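PDB 3EWM: putative sugar kinase PH1459 from Pyrococcus horikoshii, which is probably a carbohydrate kinase of the PfkB family, binding ATP and perhaps phosphorylating fructose or a related sugar. Local coordinates for residues A5-L10 against S51-V56; S44-K49 against M250-V255; I127-S132 against L156-V161; K150-S155 against I183-I188. One frame throughout, in Å; residues are numbered along the deposited sequence.

Contact 1: A5-L10 against S51-V56; sequences ASIGEL and SLISKV
Ile7 and Ile53 lie side by side on the parallel strands 3-7 and 49-57, and here the packing is tight: Ile7 CG1, anti to its backbone N (chi1 179°), approaches Ile53 CG2 to 3.7 Å, while Ile7 CD1 touches the same methyl. The backbones are joined just as closely, with Ser6 N to Ser51 O and Ile53 N to Ser6 O both 2.7 Å. A longer bond of 3.1 Å follows from Gly8 N to Ile53 O. These are neighbouring strands of the large, mostly parallel sheet at the heart of the ribokinase-like alpha/beta fold, and Ile121 and Val122 of helix 119-124 cover Ile53. Past Ile7 strand pairing ends and side chains take over. Ser54 OG donates to Gly8 O at 2.6 Å, in the plane of that carbonyl. Leu10 turns back toward strand 49-57, bringing CD2 within 3.6 Å of Val56 CG1 and also against Leu52 CD2, under Leu65 and Leu69 of helix 60-71. Water fills in where the backbones part: one molecule donates to both Leu10 O and Lys55 O, each at 2.7 Å. At the other end a second water meets Ser6 OG and, weakly, Ser51 O.

Contact 2: S44-K49 against M250-V255; sequences SRLGVK and MAALLV
Leu46 and Val48, just past the end of helix 35-45, meet helix 245-259 through apolar atoms, chiefly methyl groups of Leu46, Val48 and Val255. Leu46 reaches farthest. Its CG stands anti to the carbonyl carbon (chi1 -61°) and CD1 continues anti to CA (chi2 180°), an extended chain whose tip comes down on the backbone of the helix, with CD1 3.7 Å from Ala252 CA. The same methyl lies 3.8 Å from Val255 CG2, so it lies against Ala251, Ala252 and the valine one turn on. Val255 uses both branches: CG1 faces Val48 CG2 at 3.7 Å and lies near Leu46 CB, while CG2 touches both Leu46 CD1 and Val48 CG2. The two valine side chains lie alongside, pointing in opposite senses.

The two segments share no hydrogen bond; the backbone bonds near the contact hold each helix. Gly47 closes helix 35-45 in a Schellman motif, with a left-handed backbone (phi 93°) and a bond from Gly47 N to Ser44 O of 2.9 Å. That reversal puts Leu46 and Val48 on the same partner. On helix 245-259, Val255 N bonds to Ala251 O at 2.8 Å.

Charged groups lie to the side: Arg45 makes a salt bridge with Glu72 and also bonds to the carbonyls of Trp286 and Thr288. Val43 and Ile4 complete the apolar surroundings of Val48 and Val255. The contact joins the end of helix 35-45 to helix 245-259 beside strand 3-7 in the ribokinase-like alpha/beta fold, in which helix 245-259 corresponds to the one that begins at the GAGD signature of PfkB kinases.

Contact 3: I127-S132 against L156-V161; sequences IVNFGS and LIAFDV
Val128 and Phe130 pair in parallel with strand 156-160, a main-chain contact between neighbouring strands deep in the central sheet. Four bonds alternate between the backbones: Val128 N to Leu156 O at 2.7 Å, Ala158 N to Val128 O and Phe130 N to Ala158 O at 2.8 Å, and Asp160 N to Phe130 O at 3.0 Å. On the face toward helices 140-151 and 172-185 the rings of Phe130 and Phe159 meet obliquely, their planes at 46°. Phe159 CD1 sits 3.2 Å above the Phe130 ring, over its centre, while Ile157 CG2 packs at the edge of that ring. Differing first torsions bring the rings together: Phe130 CG lies between the backbone N and the carbonyl carbon (chi1 77°), Phe159 CG anti to its N. On the other face Ile127 CG2 approaches the small Ala158 CB, beneath Leu254 of helix 245-259. Past the strand ends Ser132 OG donates an unusually short bond to Val161 O. With helix 140-151 between them, the strands form a beta-alpha-beta unit, and their C-terminal ends lead toward the ATP site: Asp160 forms a long, weak ion pair with Lys190, which binds ATP (nearest side-chain atoms about 3 Å apart).

Contact 4: K150-S155 against I183-I188; sequences KIKGSS and IKLADI
Lys152, the residue that leaves helix 140-151, reaches across to Leu185 and Asp187 at the end of helix 172-185. Its CB starts beside Ile157 of strand 156-160. CG is anti to the backbone N (chi1 -176°), carrying the chain outward. The bend at chi2 (78°) then swings CD toward the helix end, where it lies 3.2 Å from Leu185 O and also touches Leu185 CD2. CE passes the same carbonyl at 3.4 Å. NZ bonds to Leu185 O at 2.6 Å, approaching from above the carbonyl plane, 41° out of it. Leu185 is the last helical residue, so the partial negative charge of a helix C-terminus probably favours the ammonium there.

The tip also meets Asp187 tip to tip in a salt bridge, but as a hydrogen bond NZ to Asp187 OD2 is weak at 3.3 Å. A water backs it up, accepting from NZ at 2.6 Å and donating to Asp187 OD1. The stronger partner of Asp187 OD2 is Ile157 N. A further water takes the N-H of Gly153 at 2.8 Å and donates to Ser155 O and Asp187 OD2, tying the loop after helix 140-151 to the carboxylate. Leu185 packs on Met145 and Ile148, so the contact links the C-terminal ends of helices 140-151 and 172-185, beside the start of strands 156-160 and 188-192.

How the contacts relate
Contacts 1 and 3 are sheet contacts in the buried core and share its chemistry: parallel backbone bonds, with apolar side chains packed on the faces. They are adjacent, since strands 3-7 and 127-131 also pair through Ala5 and Ile7 with Asn129. Contact 2 is also buried but purely apolar, lying in the helical layer on one side of that sheet; its helix 245-259 reaches contact 3 through Leu254 on Ile127 and Ala158. Contact 4 is partly exposed and relies on charge and water. It borders contact 3, where Asp187 OD2 accepts a hydrogen bond from Ile157 N and Ile188 pairs with Phe159, continuing the sheet to its next strand.

Contact 1: A5-L10 against S51-V56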
loop_
_atom_site.group_PDB
_atom_site.type_symbol
_atom_site.label_atom_id
_atom_site.label_comp_id
_atom_site.label_asym_id
_atom_site.label_seq_id
_atom_site.Cartn_x
_atom_site.Cartn_y
_atom_site.Cartn_z
ATOM N N ALA A 5 9.144 16.486 -20.226
ATOM C CA ALA A 5 8.233 15.395 -19.865
ATOM C C ALA A 5 8.966 14.433 -18.970
ATOM O O ALA A 5 10.093 14.033 -19.268
ATOM C CB ALA A 5 7.717 14.674 -21.095
ATOM N N SER A 6 8.331 14.057 -17.873
ATOM C CA SER A 6 8.872 13.009 -17.033
ATOM C C SER A 6 8.010 11.771 -17.166
ATOM O O SER A 6 6.790 11.853 -17.353
ATOM C CB SER A 6 8.957 13.461 -15.582
ATOM O OG SER A 6 9.768 14.619 -15.479
ATOM N N ILE A 7 8.651 10.618 -17.122
ATOM C CA ILE A 7 7.918 9.374 -17.243
ATOM C C ILE A 7 8.401 8.400 -16.207
ATOM O O ILE A 7 9.598 8.179 -16.055
ATOM C CB ILE A 7 7.950 8.756 -18.695
ATOM C CG1 ILE A 7 7.163 7.435 -18.736
ATOM C CG2 ILE A 7 9.388 8.588 -19.235
ATOM C CD1 ILE A 7 7.042 6.826 -20.136
ATOM N N GLY A 8 7.458 7.820 -15.483
ATOM C CA GLY A 8 7.789 6.787 -14.516
ATOM C C GLY A 8 6.812 6.797 -13.355
ATOM O O GLY A 8 5.650 7.165 -13.515
ATOM N N GLU A 9 7.321 6.425 -12.186
ATOM C CA GLU A 9 6.516 6.147 -11.027
ATOM C C GLU A 9 5.858 7.413 -10.473
ATOM O O GLU A 9 6.495 8.464 -10.345
ATOM C CB GLU A 9 7.339 5.416 -9.950
ATOM C CG GLU A 9 8.420 6.206 -9.293
ATOM C CD GLU A 9 9.732 6.235 -10.059
ATOM O OE1 GLU A 9 9.749 5.931 -11.274
ATOM O OE2 GLU A 9 10.747 6.622 -9.430
ATOM N N LEU A 10 4.577 7.276 -10.172
ATOM C CA LEU A 10 3.811 8.299 -9.481
ATOM C C LEU A 10 3.053 7.544 -8.432
ATOM O O LEU A 10 2.311 6.582 -8.733
ATOM C CB LEU A 10 2.865 9.044 -10.436
ATOM C CG LEU A 10 1.791 9.962 -9.825
ATOM C CD1 LEU A 10 2.398 11.109 -9.019
ATOM C CD2 LEU A 10 0.823 10.492 -10.908
ATOM N N SER A 51 5.245 17.928 -17.963
ATOM C CA SER A 51 4.232 16.899 -18.151
ATOM C C SER A 51 4.729 15.618 -17.530
ATOM O O SER A 51 5.914 15.292 -17.611
ATOM C CB SER A 51 3.991 16.624 -19.639
ATOM O OG SER A 51 3.355 17.703 -20.271
ATOM N N LEU A 52 3.820 14.884 -16.909
ATOM C CA LEU A 52 4.169 13.615 -16.329
ATOM C C LEU A 52 3.367 12.510 -16.982
ATOM O O LEU A 52 2.144 12.579 -17.088
ATOM C CB LEU A 52 3.945 13.632 -14.813
ATOM C CG LEU A 52 4.196 12.305 -14.081
ATOM C CD1 LEU A 52 5.683 11.909 -14.127
ATOM C CD2 LEU A 52 3.702 12.440 -12.649
ATOM N N ILE A 53 4.082 11.501 -17.440
ATOM C CA ILE A 53 3.462 10.310 -17.969
ATOM C C ILE A 53 3.613 9.234 -16.925
ATOM O O ILE A 53 4.724 8.864 -16.537
ATOM C CB ILE A 53 4.106 9.883 -19.297
ATOM C CG1 ILE A 53 3.742 10.899 -20.388
ATOM C CG2 ILE A 53 3.681 8.417 -19.679
ATOM C CD1 ILE A 53 4.806 11.023 -21.444
ATOM N N SER A 54 2.478 8.737 -16.462
ATOM C CA SER A 54 2.459 7.739 -15.435
ATOM C C SER A 54 1.109 7.043 -15.435
ATOM O O SER A 54 0.292 7.222 -16.358
ATOM C CB SER A 54 2.756 8.351 -14.068
ATOM O OG SER A 54 3.048 7.310 -13.158
ATOM N N LYS A 55 0.873 6.248 -14.399
ATOM C CA LYS A 55 -0.353 5.494 -14.332
ATOM C C LYS A 55 -0.689 5.347 -12.873
ATOM O O LYS A 55 0.175 4.986 -12.060
ATOM C CB LYS A 55 -0.178 4.114 -14.991
ATOM C CG LYS A 55 -1.487 3.502 -15.479
ATOM C CD LYS A 55 -1.223 2.246 -16.272
ATOM C CE LYS A 55 -2.517 1.576 -16.708
ATOM N NZ LYS A 55 -2.252 0.376 -17.547
ATOM N N VAL A 56 -1.934 5.669 -12.538
ATOM C CA VAL A 56 -2.416 5.527 -11.155
ATOM C C VAL A 56 -3.632 4.617 -11.183
ATOM O O VAL A 56 -4.130 4.263 -12.258
ATOM C CB VAL A 56 -2.780 6.904 -10.518
ATOM C CG1 VAL A 56 -1.531 7.766 -10.331
ATOM C CG2 VAL A 56 -3.813 7.646 -11.363
HETATM O O HOH W 1 8.406 17.043 -16.259
HETATM O O HOH W 2 0.475 4.765 -9.348
#

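Contact 2: S44-K49 against M250-V255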
loop_
_atom_site.group_PDB
_atom_site.type_symbol
_atom_site.label_atom_id
_atom_site.label_comp_id
_atom_site.label_asym_id
_atom_site.label_seq_id
_atom_site.Cartn_x
_atom_site.Cartn_y
_atom_site.Cartn_z
ATOM N N SER A 44 8.057 22.514 -13.241
ATOM C CA SER A 44 6.953 23.455 -13.214
ATOM C C SER A 44 7.223 24.630 -12.289
ATOM O O SER A 44 6.976 25.764 -12.655
ATOM C CB SER A 44 5.653 22.768 -12.819
ATOM O OG SER A 44 4.582 23.703 -12.886
ATOM N N ARG A 45 7.754 24.363 -11.097
ATOM C CA ARG A 45 8.052 25.437 -10.155
ATOM C C ARG A 45 9.095 26.428 -10.653
ATOM O O ARG A 45 9.049 27.624 -10.320
ATOM C CB ARG A 45 8.461 24.863 -8.819
ATOM C CG ARG A 45 7.293 24.298 -8.099
ATOM C CD ARG A 45 7.628 24.128 -6.688
ATOM N NE ARG A 45 6.601 23.419 -5.951
ATOM C CZ ARG A 45 6.844 22.843 -4.789
ATOM N NH1 ARG A 45 8.070 22.912 -4.292
ATOM N NH2 ARG A 45 5.884 22.206 -4.136
ATOM N N LEU A 46 10.019 25.926 -11.457
ATOM C CA LEU A 46 11.031 26.735 -12.117
ATOM C C LEU A 46 10.508 27.488 -13.354
ATOM O O LEU A 46 11.280 28.158 -14.036
ATOM C CB LEU A 46 12.206 25.841 -12.512
ATOM C CG LEU A 46 12.893 25.169 -11.333
ATOM C CD1 LEU A 46 14.050 24.313 -11.814
ATOM C CD2 LEU A 46 13.378 26.227 -10.357
ATOM N N GLY A 47 9.217 27.348 -13.638
ATOM C CA GLY A 47 8.531 28.133 -14.683
ATOM C C GLY A 47 8.478 27.491 -16.055
ATOM O O GLY A 47 8.146 28.159 -17.054
ATOM N N VAL A 48 8.794 26.197 -16.117
ATOM C CA VAL A 48 8.877 25.483 -17.390
ATOM C C VAL A 48 7.704 24.507 -17.516
ATOM O O VAL A 48 7.356 23.852 -16.541
ATOM C CB VAL A 48 10.228 24.741 -17.515
ATOM C CG1 VAL A 48 10.232 23.761 -18.673
ATOM C CG2 VAL A 48 11.363 25.745 -17.653
ATOM N N LYS A 49 7.101 24.437 -18.706
ATOM C CA LYS A 49 6.029 23.465 -18.994
ATOM C C LYS A 49 6.497 22.049 -18.677
ATOM O O LYS A 49 7.527 21.590 -19.177
ATOM C CB LYS A 49 5.586 23.520 -20.462
ATOM C CG LYS A 49 4.614 24.630 -20.807
ATOM C CD LYS A 49 4.304 24.618 -22.330
ATOM C CE LYS A 49 5.369 25.352 -23.146
ATOM N NZ LYS A 49 4.913 25.625 -24.558
HETATM N N MSE A 250 17.740 17.660 -9.898
HETATM C CA MSE A 250 17.435 17.170 -11.250
HETATM C C MSE A 250 16.612 18.186 -12.032
HETATM O O MSE A 250 16.929 18.498 -13.176
HETATM C CB MSE A 250 16.703 15.811 -11.209
HETATM C CG MSE A 250 16.473 15.176 -12.575
HETATM SE SE MSE A 250 18.107 15.044 -13.651
HETATM C CE MSE A 250 17.952 13.167 -14.227
ATOM N N ALA A 251 15.542 18.681 -11.415
ATOM C CA ALA A 251 14.698 19.680 -12.064
ATOM C C ALA A 251 15.524 20.879 -12.542
ATOM O O ALA A 251 15.434 21.274 -13.698
ATOM C CB ALA A 251 13.586 20.128 -11.130
ATOM N N ALA A 252 16.363 21.405 -11.649
ATOM C CA ALA A 252 17.255 22.517 -11.982
ATOM C C ALA A 252 18.180 22.192 -13.141
ATOM O O ALA A 252 18.451 23.044 -13.981
ATOM C CB ALA A 252 18.083 22.907 -10.773
ATOM N N LEU A 253 18.704 20.969 -13.164
ATOM C CA LEU A 253 19.650 20.597 -14.195
ATOM C C LEU A 253 18.970 20.609 -15.554
ATOM O O LEU A 253 19.512 21.132 -16.533
ATOM C CB LEU A 253 20.242 19.220 -13.918
ATOM C CG LEU A 253 21.504 18.939 -14.727
ATOM C CD1 LEU A 253 22.667 19.756 -14.159
ATOM C CD2 LEU A 253 21.830 17.455 -14.695
ATOM N N LEU A 254 17.782 20.016 -15.585
ATOM C CA LEU A 254 16.994 19.890 -16.795
ATOM C C LEU A 254 16.503 21.239 -17.282
ATOM O O LEU A 254 16.620 21.548 -18.462
ATOM C CB LEU A 254 15.826 18.934 -16.559
ATOM C CG LEU A 254 16.267 17.500 -16.210
ATOM C CD1 LEU A 254 15.096 16.546 -16.316
ATOM C CD2 LEU A 254 17.422 17.047 -17.131
ATOM N N VAL A 255 15.966 22.040 -16.374
ATOM C CA VAL A 255 15.567 23.409 -16.727
ATOM C C VAL A 255 16.776 24.231 -17.210
ATOM O O VAL A 255 16.680 24.910 -18.226
ATOM C CB VAL A 255 14.789 24.098 -15.585
ATOM C CG1 VAL A 255 14.603 25.567 -15.873
ATOM C CG2 VAL A 255 13.404 23.427 -15.416
#

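Contact 3: I127-S132 against L156-V161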
loop_
_atom_site.group_PDB
_atom_site.type_symbol
_atom_site.label_atom_id
_atom_site.label_comp_id
_atom_site.label_asym_id
_atom_site.label_seq_id
_atom_site.Cartn_x
_atom_site.Cartn_y
_atom_site.Cartn_z
ATOM N N ILE A 127 12.994 17.688 -23.519
ATOM C CA ILE A 127 13.688 16.775 -22.624
ATOM C C ILE A 127 12.676 15.779 -22.072
ATOM O O ILE A 127 11.572 16.158 -21.673
ATOM C CB ILE A 127 14.379 17.490 -21.459
ATOM C CG1 ILE A 127 15.292 18.610 -21.972
ATOM C CG2 ILE A 127 15.148 16.468 -20.557
ATOM C CD1 ILE A 127 16.023 19.344 -20.878
ATOM N N VAL A 128 13.061 14.510 -22.080
ATOM C CA VAL A 128 12.276 13.455 -21.427
ATOM C C VAL A 128 13.083 12.849 -20.282
ATOM O O VAL A 128 14.217 12.407 -20.449
ATOM C CB VAL A 128 11.811 12.365 -22.416
ATOM C CG1 VAL A 128 11.098 11.221 -21.689
ATOM C CG2 VAL A 128 10.894 12.966 -23.461
ATOM N N ASN A 129 12.475 12.846 -19.113
ATOM C CA ASN A 129 13.153 12.432 -17.904
ATOM C C ASN A 129 12.586 11.096 -17.414
ATOM O O ASN A 129 11.373 10.926 -17.309
ATOM C CB ASN A 129 12.923 13.511 -16.844
ATOM C CG ASN A 129 13.332 13.072 -15.486
ATOM O OD1 ASN A 129 14.466 12.641 -15.281
ATOM N ND2 ASN A 129 12.412 13.159 -14.540
ATOM N N PHE A 130 13.472 10.149 -17.131
ATOM C CA PHE A 130 13.065 8.901 -16.488
ATOM C C PHE A 130 14.099 8.442 -15.464
ATOM O O PHE A 130 15.217 8.980 -15.390
ATOM C CB PHE A 130 12.688 7.824 -17.539
ATOM C CG PHE A 130 13.862 7.167 -18.217
ATOM C CD1 PHE A 130 14.066 5.792 -18.080
ATOM C CD2 PHE A 130 14.737 7.896 -19.014
ATOM C CE1 PHE A 130 15.137 5.168 -18.729
ATOM C CE2 PHE A 130 15.815 7.282 -19.652
ATOM C CZ PHE A 130 16.013 5.922 -19.505
ATOM N N GLY A 131 13.704 7.490 -14.635
ATOM C CA GLY A 131 14.532 7.015 -13.536
ATOM C C GLY A 131 14.434 5.509 -13.547
ATOM O O GLY A 131 13.639 4.941 -14.322
ATOM N N SER A 132 15.245 4.867 -12.714
ATOM C CA SER A 132 15.340 3.412 -12.762
ATOM C C SER A 132 14.186 2.676 -12.068
ATOM O O SER A 132 13.910 1.528 -12.384
ATOM C CB SER A 132 16.691 2.938 -12.251
ATOM O OG SER A 132 16.723 2.878 -10.849
ATOM N N LEU A 156 16.112 15.330 -25.882
ATOM C CA LEU A 156 17.130 14.941 -24.920
ATOM C C LEU A 156 16.535 13.992 -23.870
ATOM O O LEU A 156 15.403 14.173 -23.412
ATOM C CB LEU A 156 17.724 16.174 -24.237
ATOM C CG LEU A 156 18.456 17.131 -25.163
ATOM C CD1 LEU A 156 18.941 18.355 -24.416
ATOM C CD2 LEU A 156 19.622 16.402 -25.851
ATOM N N ILE A 157 17.312 12.984 -23.513
ATOM C CA ILE A 157 16.894 11.982 -22.564
ATOM C C ILE A 157 17.704 12.148 -21.293
ATOM O O ILE A 157 18.925 12.235 -21.332
ATOM C CB ILE A 157 17.084 10.556 -23.151
ATOM C CG1 ILE A 157 16.187 10.367 -24.375
ATOM C CG2 ILE A 157 16.822 9.491 -22.095
ATOM C CD1 ILE A 157 16.676 9.287 -25.293
ATOM N N ALA A 158 17.013 12.198 -20.167
ATOM C CA ALA A 158 17.676 12.316 -18.872
ATOM C C ALA A 158 17.274 11.149 -17.988
ATOM O O ALA A 158 16.096 10.766 -17.935
ATOM C CB ALA A 158 17.323 13.658 -18.213
ATOM N N PHE A 159 18.262 10.578 -17.298
ATOM C CA PHE A 159 18.056 9.376 -16.518
ATOM C C PHE A 159 18.696 9.550 -15.146
ATOM O O PHE A 159 19.881 9.817 -15.049
ATOM C CB PHE A 159 18.640 8.166 -17.261
ATOM C CG PHE A 159 18.430 6.843 -16.548
ATOM C CD1 PHE A 159 17.160 6.295 -16.425
ATOM C CD2 PHE A 159 19.503 6.158 -15.998
ATOM C CE1 PHE A 159 16.961 5.069 -15.795
ATOM C CE2 PHE A 159 19.324 4.935 -15.353
ATOM C CZ PHE A 159 18.037 4.380 -15.256
ATOM N N ASP A 160 17.863 9.490 -14.118
ATOM C CA ASP A 160 18.297 9.437 -12.741
ATOM C C ASP A 160 18.447 7.954 -12.428
ATOM O O ASP A 160 17.486 7.194 -12.481
ATOM C CB ASP A 160 17.231 10.108 -11.876
ATOM C CG ASP A 160 17.561 10.106 -10.402
ATOM O OD1 ASP A 160 18.674 9.692 -10.002
ATOM O OD2 ASP A 160 16.661 10.512 -9.639
ATOM N N VAL A 161 19.671 7.533 -12.150
ATOM C CA VAL A 161 19.952 6.134 -11.886
ATOM C C VAL A 161 19.113 5.677 -10.674
ATOM O O VAL A 161 18.569 4.571 -10.667
ATOM C CB VAL A 161 21.480 5.913 -11.669
ATOM C CG1 VAL A 161 21.768 4.505 -11.229
ATOM C CG2 VAL A 161 22.249 6.257 -12.969
#

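Contact 4: K150-S155 against I183-I188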
loop_
_atom_site.group_PDB
_atom_site.type_symbol
_atom_site.label_atom_id
_atom_site.label_comp_id
_atom_site.label_asym_id
_atom_site.label_seq_id
_atom_site.Cartn_x
_atom_site.Cartn_y
_atom_site.Cartn_z
ATOM N N LYS A 150 12.131 5.256 -28.778
ATOM C CA LYS A 150 11.362 5.956 -29.815
ATOM C C LYS A 150 11.792 7.416 -29.961
ATOM O O LYS A 150 11.905 7.926 -31.085
ATOM C CB LYS A 150 9.863 5.919 -29.492
ATOM C CG LYS A 150 8.990 6.393 -30.636
ATOM C CD LYS A 150 7.902 7.308 -30.144
ATOM C CE LYS A 150 8.222 8.772 -30.329
ATOM N NZ LYS A 150 7.953 9.193 -31.738
ATOM N N ILE A 151 12.017 8.087 -28.832
ATOM C CA ILE A 151 12.354 9.519 -28.845
ATOM C C ILE A 151 13.841 9.847 -28.909
ATOM O O ILE A 151 14.199 11.011 -29.095
ATOM C CB ILE A 151 11.810 10.279 -27.624
ATOM C CG1 ILE A 151 12.389 9.700 -26.339
ATOM C CG2 ILE A 151 10.298 10.331 -27.628
ATOM C CD1 ILE A 151 12.551 10.731 -25.266
ATOM N N LYS A 152 14.698 8.849 -28.714
ATOM C CA LYS A 152 16.135 9.018 -28.880
ATOM C C LYS A 152 16.398 9.722 -30.212
ATOM O O LYS A 152 15.891 9.299 -31.247
ATOM C CB LYS A 152 16.841 7.656 -28.840
ATOM C CG LYS A 152 18.369 7.742 -28.914
ATOM C CD LYS A 152 18.934 8.136 -27.562
ATOM C CE LYS A 152 19.952 9.241 -27.689
ATOM N NZ LYS A 152 20.267 9.840 -26.354
ATOM N N GLY A 153 17.161 10.814 -30.164
ATOM C CA GLY A 153 17.417 11.638 -31.348
ATOM C C GLY A 153 16.511 12.852 -31.519
ATOM O O GLY A 153 16.934 13.852 -32.115
ATOM N N SER A 154 15.276 12.766 -31.013
ATOM C CA SER A 154 14.264 13.842 -31.140
ATOM C C SER A 154 14.098 14.735 -29.913
ATOM O O SER A 154 13.697 15.896 -30.042
ATOM C CB SER A 154 12.901 13.255 -31.489
ATOM O OG SER A 154 12.972 12.547 -32.709
ATOM N N SER A 155 14.337 14.168 -28.729
ATOM C CA SER A 155 14.331 14.905 -27.461
ATOM C C SER A 155 15.559 14.453 -26.710
ATOM O O SER A 155 15.981 13.311 -26.870
ATOM C CB SER A 155 13.127 14.541 -26.589
ATOM O OG SER A 155 11.908 14.521 -27.303
ATOM N N ILE A 183 21.260 4.057 -19.455
ATOM C CA ILE A 183 22.352 5.007 -19.386
ATOM C C ILE A 183 22.842 5.312 -20.803
ATOM O O ILE A 183 23.041 6.469 -21.163
ATOM C CB ILE A 183 23.500 4.493 -18.499
ATOM C CG1 ILE A 183 23.064 4.478 -17.016
ATOM C CG2 ILE A 183 24.714 5.384 -18.690
ATOM C CD1 ILE A 183 23.985 3.676 -16.074
ATOM N N LYS A 184 22.991 4.259 -21.611
ATOM C CA LYS A 184 23.442 4.400 -22.999
ATOM C C LYS A 184 22.470 5.202 -23.868
ATOM O O LYS A 184 22.886 5.846 -24.825
ATOM C CB LYS A 184 23.754 3.031 -23.608
ATOM C CG LYS A 184 25.093 2.474 -23.106
ATOM C CD LYS A 184 25.408 1.124 -23.712
ATOM C CE LYS A 184 26.879 0.793 -23.538
ATOM N NZ LYS A 184 27.239 -0.458 -24.280
ATOM N N LEU A 185 21.193 5.194 -23.498
ATOM C CA LEU A 185 20.181 5.977 -24.197
ATOM C C LEU A 185 20.139 7.411 -23.713
ATOM O O LEU A 185 19.625 8.286 -24.405
ATOM C CB LEU A 185 18.797 5.348 -24.039
ATOM C CG LEU A 185 18.510 4.037 -24.794
ATOM C CD1 LEU A 185 17.420 3.302 -24.083
ATOM C CD2 LEU A 185 18.142 4.306 -26.256
ATOM N N ALA A 186 20.696 7.666 -22.532
ATOM C CA ALA A 186 20.561 8.981 -21.920
ATOM C C ALA A 186 21.626 9.971 -22.379
ATOM O O ALA A 186 22.809 9.647 -22.461
ATOM C CB ALA A 186 20.541 8.872 -20.395
ATOM N N ASP A 187 21.174 11.180 -22.674
ATOM C CA ASP A 187 22.055 12.319 -22.886
ATOM C C ASP A 187 22.588 12.818 -21.554
ATOM O O ASP A 187 23.743 13.205 -21.449
ATOM C CB ASP A 187 21.269 13.441 -23.535
ATOM C CG ASP A 187 20.767 13.061 -24.905
ATOM O OD1 ASP A 187 21.584 13.095 -25.848
ATOM O OD2 ASP A 187 19.569 12.740 -25.027
ATOM N N ILE A 188 21.713 12.802 -20.551
ATOM C CA ILE A 188 21.992 13.376 -19.250
ATOM C C ILE A 188 21.798 12.260 -18.263
ATOM O O ILE A 188 20.741 11.619 -18.225
ATOM C CB ILE A 188 21.009 14.530 -18.934
ATOM C CG1 ILE A 188 21.159 15.652 -19.963
ATOM C CG2 ILE A 188 21.207 15.053 -17.514
ATOM C CD1 ILE A 188 19.822 16.227 -20.404
HETATM O O HOH W 3 22.699 10.487 -26.824
HETATM O O HOH W 4 18.109 11.951 -27.800
#